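Long-range contact in chitooligosaccharide oxidase (Gibberella zeae, PDB 6Y0R), which oxidises the C1 hydroxyl of chitooligosaccharides to the lactone with a bicovalently bound FAD, passing the electrons to molecular oxygen to give hydrogen peroxide: residues V466-A474 with N484-A492. Numbering follows the deposited sequence.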
# COMPACT_ATOMS: atom_id res chain seq x y z
N VAL A 466 -1.44 8.76 16.50
CA VAL A 466 -0.54 9.90 16.19
C VAL A 466 0.30 10.27 17.44
O VAL A 466 1.51 10.49 17.32
CB VAL A 466 -1.30 11.11 15.60
CG1 VAL A 466 -0.43 12.35 15.58
CG2 VAL A 466 -1.80 10.84 14.19
N ALA A 467 -0.31 10.39 18.62
CA ALA A 467 0.41 10.85 19.82
C ALA A 467 1.61 9.96 20.13
O ALA A 467 2.73 10.49 20.33
CB ALA A 467 -0.56 10.93 21.00
N LYS A 468 1.42 8.64 20.13
CA LYS A 468 2.52 7.67 20.38
C LYS A 468 3.54 7.74 19.24
O LYS A 468 4.75 7.72 19.51
CB LYS A 468 1.96 6.26 20.60
CG LYS A 468 3.03 5.23 20.89
CD LYS A 468 2.51 3.92 21.42
CE LYS A 468 3.61 2.89 21.57
NZ LYS A 468 3.02 1.59 21.96
N LEU A 469 3.10 7.88 17.98
CA LEU A 469 4.06 8.02 16.84
C LEU A 469 4.92 9.28 17.02
O LEU A 469 6.13 9.22 16.72
CB LEU A 469 3.30 8.06 15.51
CG LEU A 469 2.83 6.71 15.00
CD1 LEU A 469 1.75 6.90 13.95
CD2 LEU A 469 4.02 5.91 14.47
N GLU A 470 4.36 10.38 17.51
CA GLU A 470 5.17 11.62 17.73
C GLU A 470 6.24 11.38 18.79
O GLU A 470 7.34 11.93 18.64
CB GLU A 470 4.25 12.77 18.13
CG GLU A 470 3.31 13.18 17.01
CD GLU A 470 2.30 14.24 17.37
OE1 GLU A 470 1.96 14.34 18.57
OE2 GLU A 470 1.80 14.89 16.47
N ALA A 471 5.94 10.58 19.80
CA ALA A 471 6.93 10.26 20.85
C ALA A 471 8.03 9.36 20.27
O ALA A 471 9.24 9.58 20.55
CB ALA A 471 6.23 9.65 22.02
N VAL A 472 7.65 8.37 19.44
CA VAL A 472 8.66 7.54 18.77
C VAL A 472 9.53 8.42 17.88
O VAL A 472 10.74 8.23 17.81
CB VAL A 472 7.99 6.35 18.04
CG1 VAL A 472 9.02 5.49 17.35
CG2 VAL A 472 7.18 5.53 19.03
N LYS A 473 8.91 9.35 17.16
CA LYS A 473 9.61 10.24 16.23
C LYS A 473 10.61 11.10 17.01
O LYS A 473 11.72 11.26 16.54
CB LYS A 473 8.55 11.06 15.50
CG LYS A 473 9.07 12.03 14.47
CD LYS A 473 9.33 11.38 13.13
CE LYS A 473 10.05 12.30 12.21
NZ LYS A 473 10.27 11.67 10.90
N ALA A 474 10.21 11.65 18.15
CA ALA A 474 11.10 12.49 18.99
C ALA A 474 12.32 11.66 19.42
O ALA A 474 13.42 12.22 19.49
CB ALA A 474 10.31 13.02 20.16
N ASN A 484 8.02 14.33 5.04
CA ASN A 484 7.28 14.70 3.83
C ASN A 484 6.07 15.51 4.31
O ASN A 484 5.85 15.63 5.51
CB ASN A 484 6.94 13.46 2.98
CG ASN A 484 5.91 12.55 3.63
OD1 ASN A 484 4.83 13.00 4.01
ND2 ASN A 484 6.18 11.25 3.67
N PRO A 485 5.29 16.14 3.42
CA PRO A 485 4.25 17.05 3.90
C PRO A 485 3.21 16.38 4.82
O PRO A 485 2.56 17.13 5.58
CB PRO A 485 3.62 17.58 2.61
CG PRO A 485 4.78 17.52 1.61
CD PRO A 485 5.49 16.21 1.96
N GLN A 486 3.05 15.04 4.77
CA GLN A 486 1.97 14.36 5.51
C GLN A 486 2.54 13.48 6.63
O GLN A 486 1.78 12.76 7.18
CB GLN A 486 1.08 13.53 4.58
CG GLN A 486 0.45 14.40 3.50
CD GLN A 486 -0.57 13.68 2.64
OE1 GLN A 486 -0.40 12.49 2.34
NE2 GLN A 486 -1.51 14.44 2.09
N SER A 487 3.78 13.71 7.01
CA SER A 487 4.53 12.81 7.91
C SER A 487 4.39 13.30 9.36
O SER A 487 3.76 14.34 9.62
CB SER A 487 5.96 12.68 7.48
OG SER A 487 6.71 13.86 7.71
N ILE A 488 4.88 12.49 10.27
CA ILE A 488 4.72 12.66 11.74
C ILE A 488 5.73 13.68 12.24
O ILE A 488 6.91 13.51 12.00
CB ILE A 488 4.90 11.30 12.45
CG1 ILE A 488 3.74 10.36 12.10
CG2 ILE A 488 5.07 11.49 13.96
CD1 ILE A 488 2.42 10.68 12.75
N LYS A 489 5.35 14.56 12.98
CA LYS A 489 6.27 15.59 13.52
C LYS A 489 6.73 15.18 14.92
O LYS A 489 5.96 14.66 15.72
CB LYS A 489 5.61 16.98 13.51
CG LYS A 489 5.35 17.54 12.11
CD LYS A 489 4.67 18.90 12.15
CE LYS A 489 4.41 19.51 10.81
NZ LYS A 489 3.73 20.82 10.93
N PRO A 490 7.94 15.34 15.34
CA PRO A 490 8.46 14.90 16.63
C PRO A 490 7.85 15.69 17.81
O PRO A 490 7.77 16.91 17.75
CB PRO A 490 9.98 15.09 16.54
CG PRO A 490 10.21 16.00 15.37
CD PRO A 490 8.99 15.92 14.49
N LYS A 491 7.36 14.97 18.82
CA LYS A 491 6.77 15.57 20.04
C LYS A 491 6.88 14.55 21.17
O LYS A 491 6.14 13.55 21.14
CB LYS A 491 5.34 16.00 19.72
CG LYS A 491 4.78 17.17 20.51
CD LYS A 491 3.48 17.69 19.90
CE LYS A 491 2.29 17.60 20.84
NZ LYS A 491 2.57 18.20 22.16
N ALA A 492 7.78 14.78 22.13
CA ALA A 492 8.14 13.86 23.25
C ALA A 492 6.93 13.53 24.14
O ALA A 492 5.95 14.28 24.24
CB ALA A 492 9.27 14.46 24.05
O HOH W 1 2.44 14.49 13.82
O HOH W 2 8.28 13.28 9.65
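The extended C-terminal tail, I488 to A492, runs across helix 466-476 and is pinned to it by one backbone bond, K491 N to E470 O at 3.0 Å. That bond is nearly straight (177°); K491 N comes from above the carbonyl plane and A474 N, the helical donor, from the opposite face, so two N-H groups grip the one oxygen. I488 makes the largest apolar contact: CG2 rests 3.8 Å from E470 CA, while CD1 reaches CB of L469 at 3.9 Å, the two side chains crossing at about a right angle. E470 lies alongside the start of K491, CB to CB 3.8 Å; with the chain extended beyond CG, its OE2 meets a water that also takes the N-H of K489. K473 turns at chi2 (84°), which lays its methylenes along the tail, CE 3.4 Å from I488 O. Its NZ gives a hydrogen bond to a second water, which lies close to S487 OG and I488 O, and is held further by N215 O and a salt bridge to D477. Further along, P490 CB packs on A474 CA at 3.7 Å. The contact thus fastens the chain terminus onto the chain's last helix, within the berberine-like region, the K473 side chain about 10 Å from the FAD. Around it, L469 packs on W462 of helix 454-462 and on W207 and A212 of helix 203-212, while I488 also touches T458 of helix 454-462.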